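Local coordinates for endo-polygalacturonase (Pectobacterium carotovorum subsp. carotovorum, PDB 1BHE), which hydrolyses the alpha-1,4 linkages between galacturonosyl units of polygalacturonic acid, and takes part in the maceration and soft-rotting of plant tissue, at residues T249-S254 against G274-L279; M301-K306 against S335-V340; T191-S196 against N218-D223; L270-T275 against S297-K302. All coordinates share one frame; numbering follows the deposited sequence.

Interaction 1: T249-S254 against G274-L279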
loop_
_atom_site.group_PDB
_atom_site.type_symbol
_atom_site.label_atom_id
_atom_site.label_comp_id
_atom_site.label_asym_id
_atom_site.label_seq_id
_atom_site.Cartn_x
_atom_site.Cartn_y
_atom_site.Cartn_z
ATOM N N THR A 249 -0.895 13.597 1.020
ATOM C CA THR A 249 -2.326 13.340 0.916
ATOM C C THR A 249 -2.588 11.841 1.057
ATOM O O THR A 249 -1.703 11.010 0.827
ATOM C CB THR A 249 -2.951 13.822 -0.401
ATOM O OG1 THR A 249 -2.338 13.118 -1.487
ATOM C CG2 THR A 249 -2.764 15.319 -0.582
ATOM N N GLY A 250 -3.832 11.505 1.373
ATOM C CA GLY A 250 -4.212 10.103 1.503
ATOM C C GLY A 250 -5.161 9.890 2.669
ATOM O O GLY A 250 -5.622 10.855 3.285
ATOM N N HIS A 251 -5.456 8.623 2.962
ATOM C CA HIS A 251 -6.400 8.318 4.031
ATOM C C HIS A 251 -5.720 7.861 5.313
ATOM O O HIS A 251 -6.430 7.521 6.261
ATOM C CB HIS A 251 -7.472 7.341 3.551
ATOM C CG HIS A 251 -8.462 7.937 2.587
ATOM N ND1 HIS A 251 -9.459 7.181 2.010
ATOM C CD2 HIS A 251 -8.628 9.182 2.103
ATOM C CE1 HIS A 251 -10.185 7.935 1.201
ATOM N NE2 HIS A 251 -9.699 9.161 1.245
ATOM N N GLY A 252 -4.387 7.890 5.383
ATOM C CA GLY A 252 -3.710 7.568 6.613
ATOM C C GLY A 252 -2.767 6.398 6.725
ATOM O O GLY A 252 -2.547 5.590 5.829
ATOM N N MET A 253 -2.140 6.347 7.899
ATOM C CA MET A 253 -1.301 5.244 8.358
ATOM C C MET A 253 -2.286 4.314 9.066
ATOM O O MET A 253 -2.574 4.475 10.257
ATOM C CB MET A 253 -0.202 5.747 9.284
ATOM C CG MET A 253 0.567 4.681 10.052
ATOM S SD MET A 253 1.371 3.483 8.959
ATOM C CE MET A 253 0.431 2.006 9.327
ATOM N N SER A 254 -2.938 3.448 8.287
ATOM C CA SER A 254 -4.026 2.637 8.774
ATOM C C SER A 254 -3.811 1.146 8.972
ATOM O O SER A 254 -2.960 0.483 8.395
ATOM C CB SER A 254 -5.223 2.790 7.797
ATOM O OG SER A 254 -5.548 4.156 7.599
ATOM N N GLY A 274 -1.172 17.106 5.317
ATOM C CA GLY A 274 -2.331 17.061 4.449
ATOM C C GLY A 274 -3.097 15.759 4.380
ATOM O O GLY A 274 -4.140 15.718 3.713
ATOM N N THR A 275 -2.611 14.693 4.999
ATOM C CA THR A 275 -3.321 13.417 5.040
ATOM C C THR A 275 -4.678 13.644 5.688
ATOM O O THR A 275 -4.713 14.344 6.712
ATOM C CB THR A 275 -2.526 12.371 5.845
ATOM O OG1 THR A 275 -1.124 12.679 5.785
ATOM C CG2 THR A 275 -2.732 10.971 5.288
ATOM N N THR A 276 -5.769 13.089 5.158
ATOM C CA THR A 276 -7.062 13.372 5.786
ATOM C C THR A 276 -7.212 12.688 7.136
ATOM O O THR A 276 -7.850 13.252 8.031
ATOM C CB THR A 276 -8.284 13.130 4.895
ATOM O OG1 THR A 276 -8.915 11.886 5.196
ATOM C CG2 THR A 276 -7.899 13.193 3.432
ATOM N N ASN A 277 -6.643 11.504 7.307
ATOM C CA ASN A 277 -6.639 10.801 8.585
ATOM C C ASN A 277 -5.165 10.597 8.961
ATOM O O ASN A 277 -4.325 10.475 8.063
ATOM C CB ASN A 277 -7.350 9.459 8.553
ATOM C CG ASN A 277 -8.741 9.473 7.973
ATOM O OD1 ASN A 277 -9.629 10.186 8.458
ATOM N ND2 ASN A 277 -8.956 8.684 6.926
ATOM N N GLY A 278 -4.858 10.578 10.252
ATOM C CA GLY A 278 -3.474 10.399 10.685
ATOM C C GLY A 278 -3.187 8.926 10.960
ATOM O O GLY A 278 -2.854 8.149 10.058
ATOM N N LEU A 279 -3.321 8.564 12.228
ATOM C CA LEU A 279 -3.118 7.201 12.702
ATOM C C LEU A 279 -4.477 6.528 12.862
ATOM O O LEU A 279 -5.317 6.972 13.650
ATOM C CB LEU A 279 -2.352 7.214 14.023
ATOM C CG LEU A 279 -1.078 8.062 14.074
ATOM C CD1 LEU A 279 -0.580 8.191 15.512
ATOM C CD2 LEU A 279 0.005 7.465 13.192
#
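T249 meets G274-L279 through its backbone, its CA lying 4.2 Å from the CA of T275. Its side chain starts away from that segment, and OG1 bonds to the carbonyl of T221 in the preceding coil. G250 comes next and offers its carbonyl oxygen to T276 N at 2.9 Å, with an N-H...O angle of 159°. The same oxygen is pressed by the T276 methyl, CG2 standing 3.3 Å from G250 O, and the T275 methyl also reaches it, so one donor and two methyl groups crowd around it. H251 follows, assigned to the active site by inference. Its CG sits beside the backbone N and anti to the carbonyl carbon (chi1 -71°), and its side chain extends beside that of T276, with CD2 the ring atom nearest T276 OG1. In the family 28 right-handed parallel beta-helix, successive coils stack in this way, and here the turn brings the H251 side chain to about 3 Å (nearest atoms) from that of D223, the predicted proton donor. The carbonyl oxygen of H251 accepts N277 ND2 at 2.9 Å. That oxygen lies in the plane of the N277 amide, while the donor approaches at a C=O...N angle of 125°, tilted from the carbonyl plane. G252 brings its CA to 3.3 Å from N277 O, an oxygen buried here without a polar partner in the model. M253 then opens the strand pairing: its N bonds to G278 O at 2.9 Å, nearly along the C=O axis, and its CG packs 4.2 Å from L279 CD2.

Interaction 2: M301-K306 against S335-V340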
loop_
_atom_site.group_PDB
_atom_site.type_symbol
_atom_site.label_atom_id
_atom_site.label_comp_id
_atom_site.label_asym_id
_atom_site.label_seq_id
_atom_site.Cartn_x
_atom_site.Cartn_y
_atom_site.Cartn_z
ATOM N N MET A 301 2.049 15.837 12.828
ATOM C CA MET A 301 1.056 16.071 11.789
ATOM C C MET A 301 0.733 17.545 11.563
ATOM O O MET A 301 0.668 18.353 12.488
ATOM C CB MET A 301 -0.249 15.343 12.118
ATOM C CG MET A 301 -0.135 13.831 12.216
ATOM S SD MET A 301 -1.599 13.096 12.962
ATOM C CE MET A 301 -0.885 12.210 14.341
ATOM N N LYS A 302 0.508 17.886 10.301
ATOM C CA LYS A 302 0.169 19.223 9.848
ATOM C C LYS A 302 -0.969 19.119 8.824
ATOM O O LYS A 302 -0.872 18.349 7.866
ATOM C CB LYS A 302 1.330 19.930 9.160
ATOM C CG LYS A 302 2.612 20.184 9.915
ATOM C CD LYS A 302 3.498 21.196 9.196
ATOM C CE LYS A 302 4.849 20.607 8.819
ATOM N NZ LYS A 302 5.951 21.175 9.648
ATOM N N ASN A 303 -2.047 19.863 9.019
ATOM C CA ASN A 303 -3.182 19.852 8.108
ATOM C C ASN A 303 -3.830 18.481 7.956
ATOM O O ASN A 303 -4.276 18.087 6.875
ATOM C CB ASN A 303 -2.774 20.410 6.739
ATOM C CG ASN A 303 -2.417 21.881 6.752
ATOM O OD1 ASN A 303 -2.999 22.683 7.479
ATOM N ND2 ASN A 303 -1.438 22.274 5.949
ATOM N N VAL A 304 -3.964 17.751 9.057
ATOM C CA VAL A 304 -4.628 16.457 9.111
ATOM C C VAL A 304 -5.952 16.608 9.853
ATOM O O VAL A 304 -5.973 16.847 11.060
ATOM C CB VAL A 304 -3.731 15.417 9.810
ATOM C CG1 VAL A 304 -4.439 14.087 9.996
ATOM C CG2 VAL A 304 -2.432 15.220 9.034
ATOM N N ALA A 305 -7.068 16.461 9.151
ATOM C CA ALA A 305 -8.397 16.613 9.719
ATOM C C ALA A 305 -8.713 15.689 10.880
ATOM O O ALA A 305 -9.349 16.110 11.849
ATOM C CB ALA A 305 -9.456 16.426 8.626
ATOM N N LYS A 306 -8.344 14.420 10.799
ATOM C CA LYS A 306 -8.610 13.425 11.833
ATOM C C LYS A 306 -7.309 12.740 12.238
ATOM O O LYS A 306 -6.960 11.686 11.703
ATOM C CB LYS A 306 -9.599 12.385 11.292
ATOM C CG LYS A 306 -11.039 12.842 11.171
ATOM C CD LYS A 306 -11.998 11.685 10.940
ATOM C CE LYS A 306 -13.206 12.135 10.133
ATOM N NZ LYS A 306 -14.486 11.659 10.732
ATOM N N SER A 335 -0.074 17.270 16.774
ATOM C CA SER A 335 -0.895 17.725 15.662
ATOM C C SER A 335 -0.920 19.255 15.716
ATOM O O SER A 335 -1.434 19.841 16.670
ATOM C CB SER A 335 -2.301 17.146 15.687
ATOM O OG SER A 335 -2.968 17.458 14.476
ATOM N N GLU A 336 -0.321 19.888 14.718
ATOM C CA GLU A 336 -0.177 21.333 14.684
ATOM C C GLU A 336 -1.410 22.113 14.277
ATOM O O GLU A 336 -1.438 23.337 14.474
ATOM C CB GLU A 336 1.004 21.693 13.761
ATOM C CG GLU A 336 2.351 21.428 14.418
ATOM C CD GLU A 336 3.525 21.559 13.474
ATOM O OE1 GLU A 336 3.470 22.357 12.515
ATOM O OE2 GLU A 336 4.528 20.847 13.692
ATOM N N THR A 337 -2.392 21.479 13.643
ATOM C CA THR A 337 -3.584 22.186 13.201
ATOM C C THR A 337 -4.848 21.562 13.780
ATOM O O THR A 337 -4.870 20.424 14.237
ATOM C CB THR A 337 -3.728 22.230 11.667
ATOM O OG1 THR A 337 -3.654 20.890 11.165
ATOM C CG2 THR A 337 -2.647 23.083 11.026
ATOM N N LYS A 338 -5.921 22.344 13.747
ATOM C CA LYS A 338 -7.219 21.942 14.262
ATOM C C LYS A 338 -7.732 20.663 13.614
ATOM O O LYS A 338 -7.798 20.579 12.389
ATOM C CB LYS A 338 -8.211 23.088 14.044
ATOM C CG LYS A 338 -9.618 22.833 14.565
ATOM C CD LYS A 338 -10.557 23.934 14.080
ATOM C CE LYS A 338 -11.954 23.756 14.643
ATOM N NZ LYS A 338 -12.718 25.038 14.630
ATOM N N GLY A 339 -8.135 19.691 14.428
ATOM C CA GLY A 339 -8.655 18.433 13.905
ATOM C C GLY A 339 -9.558 17.738 14.912
ATOM O O GLY A 339 -9.796 18.238 16.015
ATOM N N VAL A 340 -10.077 16.578 14.533
ATOM C CA VAL A 340 -10.954 15.774 15.370
ATOM C C VAL A 340 -10.365 14.388 15.628
ATOM O O VAL A 340 -9.928 13.696 14.707
ATOM C CB VAL A 340 -12.345 15.610 14.723
ATOM C CG1 VAL A 340 -13.184 14.531 15.387
ATOM C CG2 VAL A 340 -13.112 16.929 14.749
HETATM O O HOH W 1 -2.656 18.417 11.668
HETATM O O HOH W 2 -5.506 17.677 13.643
#
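A turn of the parallel beta-helix, where M301-K306 leaves its strand, stacks on the equivalent turn S335-V340 of the next coil. The two strands end in a single parallel bridge between M301 and S335, next to which E336 N donates to M301 O at 2.9 Å with an almost straight N-H...O angle of 177°. Beyond it the backbones separate, and two waters span the gap. S335 OG is placed anti to its backbone N (chi1 -171°) and serves both waters, accepting from the first and donating to the second at 2.7 Å. The first water accepts V304 N at 3.0 Å and also bonds T337 OG1. The second donates to V304 O at 2.8 Å and to the carbonyl of T337, so both backbone polar atoms of V304 are satisfied across the turn through solvent. On the exposed flank K302 and E336 extend alongside one another. E336 OE1 rests 3.5 Å from K302 CG, whereas its separation from K302 NZ is 4.0 Å, a long salt bridge that probably contributes little directional hold. N303 and T337 cross obliquely, the T337 methyl against the N303 amide oxygen. Direct pairing resumes past the waters, where A305 O accepts V340 N. G339 N bonds to S365 OG, outside the two segments. The contact ends with V340 O, which has no hydrogen-bond donor in the model but lies 3.2 Å from K306 CA in a C-H...O contact with an angle of 146° at the hydrogen.

Interaction 3: T191-S196 against N218-D223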
loop_
_atom_site.group_PDB
_atom_site.type_symbol
_atom_site.label_atom_id
_atom_site.label_comp_id
_atom_site.label_asym_id
_atom_site.label_seq_id
_atom_site.Cartn_x
_atom_site.Cartn_y
_atom_site.Cartn_z
ATOM N N THR A 191 9.198 6.106 -3.268
ATOM C CA THR A 191 8.363 7.298 -3.426
ATOM C C THR A 191 7.072 6.898 -4.128
ATOM O O THR A 191 7.142 6.245 -5.166
ATOM C CB THR A 191 9.085 8.403 -4.224
ATOM O OG1 THR A 191 10.199 8.841 -3.430
ATOM C CG2 THR A 191 8.171 9.591 -4.485
ATOM N N ILE A 192 5.930 7.246 -3.555
ATOM C CA ILE A 192 4.632 6.968 -4.161
ATOM C C ILE A 192 3.918 8.312 -4.360
ATOM O O ILE A 192 3.789 9.078 -3.399
ATOM C CB ILE A 192 3.754 6.025 -3.323
ATOM C CG1 ILE A 192 4.217 4.576 -3.513
ATOM C CG2 ILE A 192 2.271 6.118 -3.680
ATOM C CD1 ILE A 192 3.789 3.650 -2.390
ATOM N N LYS A 193 3.472 8.579 -5.586
ATOM C CA LYS A 193 2.780 9.834 -5.861
ATOM C C LYS A 193 1.643 9.630 -6.859
ATOM O O LYS A 193 1.831 9.343 -8.039
ATOM C CB LYS A 193 3.735 10.916 -6.354
ATOM C CG LYS A 193 3.120 12.290 -6.539
ATOM C CD LYS A 193 2.475 12.851 -5.278
ATOM C CE LYS A 193 1.870 14.222 -5.576
ATOM N NZ LYS A 193 1.433 14.926 -4.340
ATOM N N THR A 194 0.441 9.794 -6.343
ATOM C CA THR A 194 -0.814 9.656 -7.073
ATOM C C THR A 194 -1.766 10.714 -6.534
ATOM O O THR A 194 -1.734 11.034 -5.347
ATOM C CB THR A 194 -1.362 8.229 -6.895
ATOM O OG1 THR A 194 -0.627 7.354 -7.777
ATOM C CG2 THR A 194 -2.833 8.084 -7.222
ATOM N N PRO A 195 -2.552 11.335 -7.401
ATOM C CA PRO A 195 -3.456 12.400 -7.004
ATOM C C PRO A 195 -4.359 12.027 -5.849
ATOM O O PRO A 195 -4.935 10.940 -5.758
ATOM C CB PRO A 195 -4.244 12.710 -8.271
ATOM C CG PRO A 195 -3.371 12.257 -9.392
ATOM C CD PRO A 195 -2.609 11.066 -8.861
ATOM N N SER A 196 -4.632 12.999 -4.971
ATOM C CA SER A 196 -5.471 12.821 -3.801
ATOM C C SER A 196 -6.926 12.494 -4.099
ATOM O O SER A 196 -7.644 11.959 -3.250
ATOM C CB SER A 196 -5.415 14.111 -2.959
ATOM O OG SER A 196 -6.128 15.135 -3.636
ATOM N N ASN A 218 8.340 8.121 1.020
ATOM C CA ASN A 218 7.470 9.289 0.868
ATOM C C ASN A 218 6.202 8.863 0.145
ATOM O O ASN A 218 6.273 8.470 -1.022
ATOM C CB ASN A 218 8.245 10.338 0.061
ATOM C CG ASN A 218 7.564 11.692 0.162
ATOM O OD1 ASN A 218 6.376 11.770 -0.143
ATOM N ND2 ASN A 218 8.305 12.698 0.611
ATOM N N ILE A 219 5.073 8.856 0.849
ATOM C CA ILE A 219 3.831 8.367 0.249
ATOM C C ILE A 219 2.723 9.404 0.212
ATOM O O ILE A 219 2.245 9.870 1.244
ATOM C CB ILE A 219 3.333 7.104 0.985
ATOM C CG1 ILE A 219 4.385 5.987 0.950
ATOM C CG2 ILE A 219 2.033 6.590 0.377
ATOM C CD1 ILE A 219 4.060 4.794 1.826
ATOM N N ALA A 220 2.292 9.754 -0.995
ATOM C CA ALA A 220 1.195 10.705 -1.197
ATOM C C ALA A 220 0.272 10.092 -2.250
ATOM O O ALA A 220 0.710 9.824 -3.371
ATOM C CB ALA A 220 1.697 12.062 -1.634
ATOM N N THR A 221 -0.978 9.849 -1.873
ATOM C CA THR A 221 -1.899 9.192 -2.808
ATOM C C THR A 221 -3.335 9.562 -2.481
ATOM O O THR A 221 -3.561 10.567 -1.799
ATOM C CB THR A 221 -1.678 7.667 -2.743
ATOM O OG1 THR A 221 -2.466 6.997 -3.730
ATOM C CG2 THR A 221 -2.025 7.120 -1.360
ATOM N N GLY A 222 -4.290 8.803 -2.991
ATOM C CA GLY A 222 -5.697 9.089 -2.773
ATOM C C GLY A 222 -6.229 8.384 -1.535
ATOM O O GLY A 222 -6.796 9.043 -0.661
ATOM N N ASP A 223 -6.076 7.066 -1.470
ATOM C CA ASP A 223 -6.613 6.316 -0.327
ATOM C C ASP A 223 -5.521 6.017 0.686
ATOM O O ASP A 223 -4.654 6.874 0.880
ATOM C CB ASP A 223 -7.373 5.082 -0.809
ATOM C CG ASP A 223 -8.727 5.424 -1.411
ATOM O OD1 ASP A 223 -9.079 6.621 -1.535
ATOM O OD2 ASP A 223 -9.475 4.495 -1.780
HETATM O O HOH W 3 5.335 11.426 -2.727
HETATM O O HOH W 4 -7.033 11.753 -0.482
#
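I192 and I219 run in parallel off their strands, their CG2 methyls 4.1 Å apart, while I192 CD1 meets I219 CG1. L169 and F247 of the adjoining coils touch this pair, continuing the row of apolar residues. On the other face K193 reaches across to A220: CG is anti to the backbone N, the bend at chi2 (57°) turns CD toward A220, and CD settles 3.8 Å from A220 CB. T194 and T221 repeat the parallel arrangement past the strand ends, T194 CB facing T221 OG1 at 3.6 Å. Neither hydroxyl bonds to the other; T194 OG1 pairs with H176 NE2, and T221 OG1 with the carbonyl of T201. The axes of strands 191-193 and 218-220 lie 12° from parallel, with I192 N bonded to N218 O at 2.8 Å and I192 O accepting A220 N at 2.9 Å. Water 3 also donates to I192 O and links it to N218 OD1, and water 4 donates to both S196 O and G222 O in the turn beyond the strands. In-register stacking, here with like residues at I192/I219 and T194/T221, is characteristic of the parallel beta-helix, and this turn carries D223, the predicted proton donor of the family 28 active site.

Interaction 4: L270-T275 against S297-K302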
loop_
_atom_site.group_PDB
_atom_site.type_symbol
_atom_site.label_atom_id
_atom_site.label_comp_id
_atom_site.label_asym_id
_atom_site.label_seq_id
_atom_site.Cartn_x
_atom_site.Cartn_y
_atom_site.Cartn_z
ATOM N N LEU A 270 7.274 9.677 12.009
ATOM C CA LEU A 270 6.385 9.809 10.866
ATOM C C LEU A 270 5.887 11.246 10.730
ATOM O O LEU A 270 5.224 11.764 11.632
ATOM C CB LEU A 270 5.186 8.863 10.987
ATOM C CG LEU A 270 4.108 8.991 9.902
ATOM C CD1 LEU A 270 4.681 8.757 8.515
ATOM C CD2 LEU A 270 2.955 8.034 10.179
ATOM N N LYS A 271 6.238 11.872 9.611
ATOM C CA LYS A 271 5.786 13.245 9.366
ATOM C C LYS A 271 4.605 13.202 8.404
ATOM O O LYS A 271 4.666 12.550 7.359
ATOM C CB LYS A 271 6.913 14.114 8.821
ATOM C CG LYS A 271 7.740 14.803 9.896
ATOM C CD LYS A 271 9.125 14.187 10.024
ATOM C CE LYS A 271 10.207 15.258 9.962
ATOM N NZ LYS A 271 11.224 14.942 8.918
ATOM N N MET A 272 3.500 13.841 8.787
ATOM C CA MET A 272 2.297 13.846 7.959
ATOM C C MET A 272 1.858 15.265 7.615
ATOM O O MET A 272 1.742 16.123 8.495
ATOM C CB MET A 272 1.167 13.096 8.659
ATOM C CG MET A 272 1.535 11.710 9.159
ATOM S SD MET A 272 0.189 10.793 9.899
ATOM C CE MET A 272 -0.683 10.207 8.449
ATOM N N ASN A 273 1.623 15.519 6.329
ATOM C CA ASN A 273 1.173 16.836 5.896
ATOM C C ASN A 273 0.027 16.709 4.899
ATOM O O ASN A 273 0.227 16.229 3.785
ATOM C CB ASN A 273 2.310 17.653 5.282
ATOM C CG ASN A 273 1.925 19.102 5.043
ATOM O OD1 ASN A 273 0.762 19.433 4.814
ATOM N ND2 ASN A 273 2.912 19.997 5.098
ATOM N N GLY A 274 -1.172 17.106 5.317
ATOM C CA GLY A 274 -2.331 17.061 4.449
ATOM C C GLY A 274 -3.097 15.759 4.380
ATOM O O GLY A 274 -4.140 15.718 3.713
ATOM N N THR A 275 -2.611 14.693 4.999
ATOM C CA THR A 275 -3.321 13.417 5.040
ATOM C C THR A 275 -4.678 13.644 5.688
ATOM O O THR A 275 -4.713 14.344 6.712
ATOM C CB THR A 275 -2.526 12.371 5.845
ATOM O OG1 THR A 275 -1.124 12.679 5.785
ATOM C CG2 THR A 275 -2.732 10.971 5.288
ATOM N N SER A 297 4.960 6.380 17.902
ATOM C CA SER A 297 5.801 7.360 18.584
ATOM C C SER A 297 6.465 8.323 17.620
ATOM O O SER A 297 6.795 7.984 16.485
ATOM C CB SER A 297 6.866 6.672 19.446
ATOM O OG SER A 297 7.760 5.928 18.641
ATOM N N ASN A 298 6.665 9.556 18.082
ATOM C CA ASN A 298 7.323 10.588 17.297
ATOM C C ASN A 298 6.613 10.848 15.973
ATOM O O ASN A 298 7.202 10.811 14.891
ATOM C CB ASN A 298 8.801 10.242 17.084
ATOM C CG ASN A 298 9.597 11.432 16.599
ATOM O OD1 ASN A 298 9.089 12.558 16.553
ATOM N ND2 ASN A 298 10.846 11.223 16.216
ATOM N N VAL A 299 5.314 11.125 16.076
ATOM C CA VAL A 299 4.485 11.422 14.912
ATOM C C VAL A 299 4.145 12.914 14.902
ATOM O O VAL A 299 3.616 13.420 15.897
ATOM C CB VAL A 299 3.183 10.608 14.920
ATOM C CG1 VAL A 299 2.385 10.837 13.639
ATOM C CG2 VAL A 299 3.451 9.120 15.089
ATOM N N VAL A 300 4.478 13.624 13.833
ATOM C CA VAL A 300 4.182 15.051 13.725
ATOM C C VAL A 300 3.227 15.282 12.551
ATOM O O VAL A 300 3.561 14.943 11.415
ATOM C CB VAL A 300 5.440 15.906 13.539
ATOM C CG1 VAL A 300 5.089 17.383 13.367
ATOM C CG2 VAL A 300 6.401 15.751 14.714
ATOM N N MET A 301 2.049 15.837 12.828
ATOM C CA MET A 301 1.056 16.071 11.789
ATOM C C MET A 301 0.733 17.545 11.563
ATOM O O MET A 301 0.668 18.353 12.488
ATOM C CB MET A 301 -0.249 15.343 12.118
ATOM C CG MET A 301 -0.135 13.831 12.216
ATOM S SD MET A 301 -1.599 13.096 12.962
ATOM C CE MET A 301 -0.885 12.210 14.341
ATOM N N LYS A 302 0.508 17.886 10.301
ATOM C CA LYS A 302 0.169 19.223 9.848
ATOM C C LYS A 302 -0.969 19.119 8.824
ATOM O O LYS A 302 -0.872 18.349 7.866
ATOM C CB LYS A 302 1.330 19.930 9.160
ATOM C CG LYS A 302 2.612 20.184 9.915
ATOM C CD LYS A 302 3.498 21.196 9.196
ATOM C CE LYS A 302 4.849 20.607 8.819
ATOM N NZ LYS A 302 5.951 21.175 9.648
#
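K302 O is gripped twice by the preceding coil: G274 N donates to it at 2.9 Å, and N273 CA adds a C-H...O contact at 3.2 Å. M272 O is held in a similar way, accepting K302 N at 2.8 Å while M301 CA approaches at 3.4 Å. The pattern continues back along the strands, M272 N bonding to V300 O and V300 N to L270 O. At the far end L270 N reaches N298 O at 3.1 Å, just where segment 297-302 turns a corner, at N298. Strand axes only 8° apart and in-register pairs from L270 with V299 to N273 with K302 identify adjacent strands on one side of the right-handed parallel beta-helix. M272 extends next to M301 on its buried face: M272 CG stands beside its own backbone N (chi1 -51°), and SD packs 3.8 Å from M301 CG. V299 CG1 fits against L270 CB at 4.3 Å on that face, with F247 of the preceding coil and V333 of the following one extending the apolar row. The opposite face carries K271, N273, V300 and K302, where N273 also touches N303 of the next turn.

Overall arrangement
Interactions 3 and 4 are strand pairings, each with an apolar face and a more polar, exposed one, whereas 1 and 2 lie largely in turns, where a side-chain amide and waters, respectively, supplement backbone bonds. Interaction 1 is the most buried; interaction 2, its centre about 22 Å from the chain's centre, has the most exposed residues and a long ion pair. The contacts step along one beta-helix. Interactions 1 and 3 touch through a probable bond from H251 N to D223 O, joining the turns of these inferred and predicted active-site residues. Interactions 1 and 4 share G274 and T275, and 4 and 2 share M301 and K302, connecting the H251 turn to the outlying coil.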